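Local coordinates for protein enzyme subtilase SubTY from Bacillus sp. TY145 (Bacillus sp., PDB 5FFN) that probably cleaves peptide bonds in proteins as a subtilisin-like serine protease of the subtilase family, with bound calcium and sodium ions, at residues A119-V124 against S148-A153; V162-A167 against V185-V190; I178-G183 against I221-I226. All blocks are in the same frame, centred on the assembly; numbering follows the deposited sequence.

Interaction 1: residues A119-V124 against S148-A153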
loop_
_atom_site.group_PDB
_atom_site.type_symbol
_atom_site.label_atom_id
_atom_site.label_comp_id
_atom_site.label_asym_id
_atom_site.label_seq_id
_atom_site.Cartn_x
_atom_site.Cartn_y
_atom_site.Cartn_z
ATOM N N ALA A 119 -9.755 4.126 -14.090
ATOM C CA ALA A 119 -9.615 3.483 -15.415
ATOM C C ALA A 119 -8.702 2.261 -15.330
ATOM O O ALA A 119 -9.026 1.175 -15.875
ATOM C CB ALA A 119 -9.120 4.444 -16.379
ATOM N N ALA A 120 -7.615 2.411 -14.579
ATOM C CA ALA A 120 -6.630 1.360 -14.403
ATOM C C ALA A 120 -7.218 0.138 -13.661
ATOM O O ALA A 120 -7.016 -0.996 -14.085
ATOM C CB ALA A 120 -5.416 1.881 -13.707
ATOM N N ILE A 121 -7.987 0.378 -12.606
ATOM C CA ILE A 121 -8.677 -0.709 -11.842
ATOM C C ILE A 121 -9.640 -1.515 -12.722
ATOM O O ILE A 121 -9.608 -2.737 -12.766
ATOM C CB ILE A 121 -9.440 -0.130 -10.632
ATOM C CG1 ILE A 121 -8.467 0.545 -9.672
ATOM C CG2 ILE A 121 -10.219 -1.228 -9.896
ATOM C CD1 ILE A 121 -9.159 1.461 -8.651
ATOM N N ARG A 122 -10.493 -0.796 -13.445
ATOM C CA ARG A 122 -11.412 -1.417 -14.393
ATOM C C ARG A 122 -10.693 -2.215 -15.472
ATOM O O ARG A 122 -11.140 -3.315 -15.812
ATOM C CB ARG A 122 -12.315 -0.371 -15.024
ATOM C CG ARG A 122 -13.220 0.251 -14.010
ATOM C CD ARG A 122 -14.108 1.321 -14.605
ATOM N NE ARG A 122 -15.221 1.600 -13.713
ATOM C CZ ARG A 122 -16.384 0.945 -13.705
ATOM N NH1 ARG A 122 -16.639 -0.007 -14.567
ATOM N NH2 ARG A 122 -17.309 1.295 -12.832
ATOM N N HIS A 123 -9.576 -1.677 -15.952
ATOM C CA HIS A 123 -8.771 -2.349 -16.959
ATOM C C HIS A 123 -8.173 -3.668 -16.418
ATOM O O HIS A 123 -8.237 -4.687 -17.073
ATOM C CB HIS A 123 -7.716 -1.405 -17.505
ATOM C CG HIS A 123 -6.930 -1.978 -18.643
ATOM N ND1 HIS A 123 -7.416 -2.040 -19.931
ATOM C CD2 HIS A 123 -5.701 -2.538 -18.679
ATOM C CE1 HIS A 123 -6.522 -2.632 -20.711
ATOM N NE2 HIS A 123 -5.465 -2.935 -19.982
ATOM N N VAL A 124 -7.647 -3.656 -15.198
ATOM C CA VAL A 124 -7.207 -4.900 -14.561
ATOM C C VAL A 124 -8.318 -5.956 -14.613
ATOM O O VAL A 124 -8.067 -7.091 -15.014
ATOM C CB VAL A 124 -6.759 -4.694 -13.076
ATOM C CG1 VAL A 124 -6.462 -6.057 -12.392
ATOM C CG2 VAL A 124 -5.562 -3.784 -12.974
ATOM N N SER A 148 -15.783 8.256 -4.916
ATOM C CA SER A 148 -16.751 7.278 -5.446
ATOM C C SER A 148 -16.441 6.722 -6.845
ATOM O O SER A 148 -16.972 5.644 -7.213
ATOM C CB SER A 148 -18.166 7.821 -5.366
ATOM O OG SER A 148 -18.629 7.882 -4.021
ATOM N N LEU A 149 -15.660 7.463 -7.643
ATOM C CA LEU A 149 -15.299 7.000 -8.964
ATOM C C LEU A 149 -14.366 5.789 -8.772
ATOM O O LEU A 149 -14.522 4.730 -9.356
ATOM C CB LEU A 149 -14.594 8.079 -9.776
ATOM C CG LEU A 149 -14.237 7.641 -11.209
ATOM C CD1 LEU A 149 -15.530 7.243 -11.994
ATOM C CD2 LEU A 149 -13.418 8.685 -11.923
ATOM N N ILE A 150 -13.374 5.963 -7.932
ATOM C CA ILE A 150 -12.475 4.862 -7.578
ATOM C C ILE A 150 -13.277 3.708 -6.928
ATOM O O ILE A 150 -13.024 2.514 -7.233
ATOM C CB ILE A 150 -11.309 5.371 -6.704
ATOM C CG1 ILE A 150 -10.353 6.168 -7.578
ATOM C CG2 ILE A 150 -10.541 4.199 -6.013
ATOM C CD1 ILE A 150 -9.222 6.838 -6.828
ATOM N N ALA A 151 -14.219 4.044 -6.075
ATOM C CA ALA A 151 -15.030 3.034 -5.372
ATOM C C ALA A 151 -15.835 2.203 -6.365
ATOM O O ALA A 151 -15.899 0.961 -6.252
ATOM C CB ALA A 151 -15.986 3.705 -4.362
ATOM N N SER A 152 -16.434 2.886 -7.362
ATOM C CA SER A 152 -17.155 2.189 -8.421
ATOM C C SER A 152 -16.251 1.170 -9.148
ATOM O O SER A 152 -16.667 0.002 -9.406
ATOM C CB SER A 152 -17.730 3.190 -9.416
ATOM O OG SER A 152 -18.354 2.519 -10.506
ATOM N N ALA A 153 -15.021 1.588 -9.416
ATOM C CA ALA A 153 -14.014 0.744 -10.108
ATOM C C ALA A 153 -13.626 -0.447 -9.238
ATOM O O ALA A 153 -13.570 -1.612 -9.715
ATOM C CB ALA A 153 -12.829 1.557 -10.466
HETATM O O HOH W 1 -15.079 3.831 -12.064
#
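Two neighbouring helices of the subtilase alpha/beta fold, 114-131 and 148-159, meet where Ile121 and Arg122 pack on Ala153. The two short segments run parallel, 3° apart, with their axes 8.8 Å from each other. The CB of Ala153 touches both side chains, 3.8 Å from Ile121 CB and 3.8 Å from Arg122 CG. Ile121 CG2, anti to the backbone N, rests on Ala153 O at 3.4 Å. The other branch ends at CD1, which meets Ile150 CG2 at 4.0 Å, the two side chains crossing at about a right angle. These helices lie on one face of the central sheet, and Ile121 also reaches Leu34 of strand 29-35 and Met139 of strand 134-142. On the more polar side, the Arg122 chain extends from CG to NE beside Ala153. Its guanidinium receives two partners at its edge, both in plane. NH2 makes a weak hydrogen bond to Ser152 OG, 2.8 Å long but bent to 125°. NE gives its hydrogen to a water at 2.8 Å, and that water donates to Leu149 O. Tyr156, one turn further along helix 148-159, adds a cation-pi contact to Arg122.

Interaction 2: residues V162-A167 against V185-V190. With NA (sodium ion), chain E.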
loop_
_atom_site.group_PDB
_atom_site.type_symbol
_atom_site.label_atom_id
_atom_site.label_comp_id
_atom_site.label_asym_id
_atom_site.label_seq_id
_atom_site.Cartn_x
_atom_site.Cartn_y
_atom_site.Cartn_z
ATOM N N VAL A 162 -11.332 -10.209 -8.817
ATOM C CA VAL A 162 -9.998 -9.634 -8.575
ATOM C C VAL A 162 -9.919 -9.210 -7.099
ATOM O O VAL A 162 -10.827 -8.521 -6.603
ATOM C CB VAL A 162 -9.732 -8.380 -9.463
ATOM C CG1 VAL A 162 -8.377 -7.743 -9.123
ATOM C CG2 VAL A 162 -9.753 -8.740 -10.960
ATOM N N LEU A 163 -8.890 -9.659 -6.389
ATOM C CA LEU A 163 -8.689 -9.246 -4.990
ATOM C C LEU A 163 -8.074 -7.838 -5.001
ATOM O O LEU A 163 -7.139 -7.573 -5.757
ATOM C CB LEU A 163 -7.732 -10.190 -4.283
ATOM C CG LEU A 163 -7.549 -9.929 -2.790
ATOM C CD1 LEU A 163 -8.866 -10.187 -2.059
ATOM C CD2 LEU A 163 -6.445 -10.774 -2.257
ATOM N N ILE A 164 -8.569 -6.959 -4.144
ATOM C CA ILE A 164 -8.030 -5.606 -4.015
ATOM C C ILE A 164 -7.436 -5.429 -2.607
ATOM O O ILE A 164 -8.149 -5.556 -1.585
ATOM C CB ILE A 164 -9.100 -4.480 -4.298
ATOM C CG1 ILE A 164 -9.677 -4.584 -5.730
ATOM C CG2 ILE A 164 -8.508 -3.106 -4.150
ATOM C CD1 ILE A 164 -10.972 -5.245 -5.761
ATOM N N VAL A 165 -6.169 -5.067 -2.599
ATOM C CA VAL A 165 -5.423 -4.814 -1.378
ATOM C C VAL A 165 -4.904 -3.378 -1.422
ATOM O O VAL A 165 -4.306 -2.964 -2.424
ATOM C CB VAL A 165 -4.262 -5.835 -1.221
ATOM C CG1 VAL A 165 -3.567 -5.596 0.111
ATOM C CG2 VAL A 165 -4.765 -7.293 -1.286
ATOM N N ALA A 166 -5.172 -2.579 -0.373
ATOM C CA ALA A 166 -4.917 -1.157 -0.407
ATOM C C ALA A 166 -4.466 -0.622 0.962
ATOM O O ALA A 166 -4.826 -1.165 2.030
ATOM C CB ALA A 166 -6.118 -0.365 -0.918
ATOM N N ALA A 167 -3.648 0.429 0.907
ATOM C CA ALA A 167 -3.075 0.999 2.096
ATOM C C ALA A 167 -4.174 1.650 2.968
ATOM O O ALA A 167 -5.090 2.337 2.478
ATOM C CB ALA A 167 -2.007 2.057 1.696
ATOM N N VAL A 185 -15.557 -1.298 1.517
ATOM C CA VAL A 185 -15.920 -2.626 2.005
ATOM C C VAL A 185 -15.249 -3.750 1.226
ATOM O O VAL A 185 -14.916 -4.790 1.778
ATOM C CB VAL A 185 -17.475 -2.827 2.055
ATOM C CG1 VAL A 185 -18.014 -2.768 0.733
ATOM C CG2 VAL A 185 -17.792 -4.202 2.604
ATOM N N ASN A 186 -15.031 -3.516 -0.062
ATOM C CA ASN A 186 -14.502 -4.521 -0.958
ATOM C C ASN A 186 -13.000 -4.410 -1.234
ATOM O O ASN A 186 -12.483 -5.040 -2.149
ATOM C CB ASN A 186 -15.321 -4.538 -2.263
ATOM C CG ASN A 186 -16.759 -5.052 -2.049
ATOM O OD1 ASN A 186 -16.981 -5.900 -1.225
ATOM N ND2 ASN A 186 -17.688 -4.545 -2.811
ATOM N N ALA A 187 -12.301 -3.594 -0.426
ATOM C CA ALA A 187 -10.832 -3.539 -0.474
ATOM C C ALA A 187 -10.304 -3.984 0.888
ATOM O O ALA A 187 -10.882 -3.640 1.909
ATOM C CB ALA A 187 -10.358 -2.174 -0.798
ATOM N N VAL A 188 -9.198 -4.726 0.888
ATOM C CA VAL A 188 -8.503 -5.109 2.121
ATOM C C VAL A 188 -7.602 -3.935 2.577
ATOM O O VAL A 188 -6.581 -3.683 1.948
ATOM C CB VAL A 188 -7.634 -6.365 1.895
ATOM C CG1 VAL A 188 -6.882 -6.715 3.158
ATOM C CG2 VAL A 188 -8.504 -7.521 1.399
ATOM N N ALA A 189 -7.994 -3.259 3.661
ATOM C CA ALA A 189 -7.238 -2.110 4.242
ATOM C C ALA A 189 -6.084 -2.652 5.049
ATOM O O ALA A 189 -6.278 -3.442 6.009
ATOM C CB ALA A 189 -8.137 -1.260 5.162
ATOM N N VAL A 190 -4.887 -2.186 4.744
ATOM C CA VAL A 190 -3.706 -2.705 5.392
ATOM C C VAL A 190 -3.048 -1.613 6.273
ATOM O O VAL A 190 -2.637 -0.541 5.772
ATOM C CB VAL A 190 -2.693 -3.258 4.393
ATOM C CG1 VAL A 190 -1.480 -3.862 5.139
ATOM C CG2 VAL A 190 -3.300 -4.317 3.498
HETATM NA NA NA E . -11.667 -1.959 3.363
HETATM O O HOH W 2 -10.560 -7.110 -2.056
HETATM O O HOH W 3 -10.740 -3.446 4.987
HETATM O O HOH W 4 -12.812 -1.172 5.203
#
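Strand 163-167 and strand 188-190 run parallel, their short axes 4.8 Å apart and turned by 29°, with Val165 paired to Val188 and Ala166 to Ala189. Three backbone hydrogen bonds join them. Val188 N gives a nearly straight one to Ile164 O (2.8 Å). Ala166 N donates to Val188 O, and Val190 N to Ala166 O at a more bent 142°. A water also bridges the two segments: it accepts from Ile164 N and donates to Asn186 O.

Val165 and Val188 lie on one face of the sheet. Val165 CG1, anti to its backbone N (chi1 -176°), meets Val190 CG2 at 3.6 Å, and these two valines cross obliquely. Leu163 CD1 touches Val188 CG2 more loosely. Ile164 puts its CG2 against Ala187 CB at 3.9 Å, while its CD1 lies 3.9 Å from Asn186 O. The Asn186 side chain leads away, and its ND2 bonds to Asp155.

The Ala187 carbonyl turns from the strand pair to the sodium ion, with O 2.4 Å from the metal. Gly182, Leu184 and two waters complete the site. One of those waters also accepts from Ala189 N. Strand 163-167 pairs with strand 134-142 along its other edge, and helices 250-267 and 273-286 pack on the valine face. This is the parallel core sheet of the subtilase fold, with a sodium site beside strand 188-194.

Interaction 3: residues I178-G183 against I221-I226. With CA (calcium ion), chain C; NA (sodium ion), chain E.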
loop_
_atom_site.group_PDB
_atom_site.type_symbol
_atom_site.label_atom_id
_atom_site.label_comp_id
_atom_site.label_asym_id
_atom_site.label_seq_id
_atom_site.Cartn_x
_atom_site.Cartn_y
_atom_site.Cartn_z
ATOM N N ILE A 178 -8.757 6.412 8.762
ATOM C CA ILE A 178 -8.614 5.509 7.594
ATOM C C ILE A 178 -8.978 6.268 6.312
ATOM O O ILE A 178 -9.933 7.059 6.301
ATOM C CB ILE A 178 -9.472 4.215 7.802
ATOM C CG1 ILE A 178 -9.190 3.160 6.718
ATOM C CG2 ILE A 178 -10.943 4.550 7.860
ATOM C CD1 ILE A 178 -9.929 1.807 6.969
ATOM N N GLY A 179 -8.215 6.063 5.256
ATOM C CA GLY A 179 -8.539 6.614 3.929
ATOM C C GLY A 179 -9.001 5.553 2.927
ATOM O O GLY A 179 -9.340 4.411 3.281
ATOM N N PHE A 180 -9.056 5.982 1.690
ATOM C CA PHE A 180 -9.695 5.264 0.589
ATOM C C PHE A 180 -8.741 5.215 -0.607
ATOM O O PHE A 180 -8.051 6.197 -0.877
ATOM C CB PHE A 180 -11.026 5.960 0.221
ATOM C CG PHE A 180 -12.010 5.912 1.341
ATOM C CD1 PHE A 180 -11.955 6.871 2.362
ATOM C CD2 PHE A 180 -12.918 4.854 1.445
ATOM C CE1 PHE A 180 -12.826 6.775 3.463
ATOM C CE2 PHE A 180 -13.794 4.769 2.530
ATOM C CZ PHE A 180 -13.736 5.727 3.538
ATOM N N PRO A 181 -8.763 4.114 -1.374
ATOM C CA PRO A 181 -9.770 3.033 -1.299
ATOM C C PRO A 181 -9.668 1.985 -0.207
ATOM O O PRO A 181 -10.535 1.120 -0.146
ATOM C CB PRO A 181 -9.610 2.344 -2.688
ATOM C CG PRO A 181 -8.229 2.522 -2.976
ATOM C CD PRO A 181 -7.853 3.900 -2.510
ATOM N N GLY A 182 -8.618 2.009 0.623
ATOM C CA GLY A 182 -8.492 1.043 1.714
ATOM C C GLY A 182 -9.767 0.828 2.509
ATOM O O GLY A 182 -10.159 -0.314 2.753
ATOM N N GLY A 183 -10.415 1.942 2.897
ATOM C CA GLY A 183 -11.619 1.949 3.716
ATOM C C GLY A 183 -12.900 1.453 3.057
ATOM O O GLY A 183 -13.953 1.397 3.714
ATOM N N ILE A 221 -16.112 -6.911 8.176
ATOM C CA ILE A 221 -15.603 -5.684 7.562
ATOM C C ILE A 221 -16.778 -4.815 7.079
ATOM O O ILE A 221 -17.576 -5.257 6.207
ATOM C CB ILE A 221 -14.644 -6.018 6.378
ATOM C CG1 ILE A 221 -13.372 -6.696 6.883
ATOM C CG2 ILE A 221 -14.332 -4.782 5.577
ATOM C CD1 ILE A 221 -12.548 -5.882 7.863
ATOM N N GLN A 222 -16.879 -3.617 7.661
ATOM C CA GLN A 222 -17.680 -2.500 7.155
ATOM C C GLN A 222 -16.746 -1.457 6.545
ATOM O O GLN A 222 -15.513 -1.549 6.637
ATOM C CB GLN A 222 -18.556 -1.871 8.263
ATOM C CG GLN A 222 -19.667 -2.803 8.809
ATOM C CD GLN A 222 -19.228 -3.739 9.941
ATOM O OE1 GLN A 222 -18.352 -3.413 10.748
ATOM N NE2 GLN A 222 -19.867 -4.912 10.009
ATOM N N GLU A 223 -17.336 -0.503 5.838
ATOM C CA GLU A 223 -16.582 0.652 5.388
ATOM C C GLU A 223 -15.908 1.326 6.598
ATOM O O GLU A 223 -16.510 1.419 7.675
ATOM C CB GLU A 223 -17.504 1.614 4.660
ATOM C CG GLU A 223 -16.796 2.710 3.943
ATOM C CD GLU A 223 -17.725 3.438 2.971
ATOM O OE1 GLU A 223 -17.748 3.122 1.772
ATOM O OE2 GLU A 223 -18.410 4.326 3.454
ATOM N N ARG A 224 -14.634 1.713 6.415
ATOM C CA ARG A 224 -13.793 2.409 7.419
ATOM C C ARG A 224 -13.208 1.418 8.462
ATOM O O ARG A 224 -12.678 1.838 9.488
ATOM C CB ARG A 224 -14.518 3.575 8.102
ATOM C CG ARG A 224 -15.146 4.598 7.151
ATOM C CD ARG A 224 -15.644 5.817 7.944
ATOM N NE ARG A 224 -14.534 6.653 8.386
ATOM C CZ ARG A 224 -13.963 7.593 7.637
ATOM N NH1 ARG A 224 -14.390 7.859 6.410
ATOM N NH2 ARG A 224 -12.936 8.275 8.117
ATOM N N ASP A 225 -13.205 0.114 8.150
ATOM C CA ASP A 225 -12.557 -0.841 9.021
ATOM C C ASP A 225 -11.186 -1.232 8.473
ATOM O O ASP A 225 -11.016 -1.515 7.278
ATOM C CB ASP A 225 -13.362 -2.130 9.168
ATOM C CG ASP A 225 -14.632 -1.981 9.998
ATOM O OD1 ASP A 225 -14.878 -0.942 10.614
ATOM O OD2 ASP A 225 -15.383 -2.960 9.979
ATOM N N ILE A 226 -10.207 -1.282 9.371
ATOM C CA ILE A 226 -8.908 -1.878 9.061
ATOM C C ILE A 226 -9.080 -3.393 8.986
ATOM O O ILE A 226 -9.808 -3.987 9.758
ATOM C CB ILE A 226 -7.809 -1.596 10.171
ATOM C CG1 ILE A 226 -7.698 -0.090 10.398
ATOM C CG2 ILE A 226 -6.492 -2.281 9.866
ATOM C CD1 ILE A 226 -7.109 0.648 9.192
HETATM CA CA CA C . -16.331 -4.296 11.650
HETATM NA NA NA E . -11.667 -1.959 3.363
HETATM O O HOH W 4 -12.812 -1.172 5.203
HETATM O O HOH W 3 -10.740 -3.446 4.987
HETATM O O HOH W 5 -14.155 -4.947 12.088
#
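Neither segment is a regular helix or strand; they come closest at Gly183 and Arg224, whose CA atoms are 4.3 Å apart. Residues 222-225 form a type II beta turn. Its Arg224 N donates to Gly183 O (2.8 Å, 162°), lying in the carbonyl plane on a lone pair. Glu223 CA makes a CH...O contact with the same oxygen. Segment 178-183 folds back on itself through Gly183 N to Gly179 O, and the peptide bond before Pro181 is cis.

Ile178 carries much of the packing. Its CG2 sits between the backbone N and the carbonyl carbon, the crowded position, and meets Arg224 CA at 3.6 Å. The same methyl lies over one face of the Arg224 guanidinium, offset toward the rim. Ile178 CD1 reaches Asp225 O at 3.5 Å and also touches Ile226 CD1, the two isoleucines sliding past each other in opposite directions. The Phe180 ring is approached at its edge by two groups. Arg224 NH1 lies 3.5 Å from CE1, with the guanidinium and ring planes 52° apart. Glu223 CG lies 3.9 Å from CE2. The polar ends of these two residues have other partners: Glu223 OE1 makes a salt bridge with Lys146, and Arg224 NE bonds to Asn176 OD1.

The turn borders two metals. Gln222 OE1 and Asp225 OD2 bind calcium, with Thr215, Asp218 and Ile220 completing the protein ligands. Gln222 N also holds Asp225 OD2, from above the carboxylate plane. Gly182 O binds sodium at 2.3 Å, and the two waters on that ion donate to Asp225 O.

The first loop joins strands 163-167 and 188-194, and the second leads into strand 228-231. Ile178 and Ile226 pack on Ala189 and Ala191 of strand 188-194, while Ile221 leans on helix 273-286.

From the N terminus, interaction 1 comes first: it brings helices 114-131 and 148-159 together and closes the excursion through strand 134-142. Helix 148-159 then leads into strand 163-167, where interaction 2 opens. Val124 and Val162 touch where the first two contacts meet. Interaction 2 closes the long loop between strands 163-167 and 188-194. Segment 178-183 lies inside that loop, but interaction 3 closes the span from Gly183 to Ile221, which holds strands 188-194, 196-198 and 201-204, so interactions 2 and 3 cross. Both share the sodium ion and two of its waters. Pro181 packs on Ile150, linking interaction 3 back to the helix pair. Together they tie the helix layer, the central sheet and the metal-binding loops.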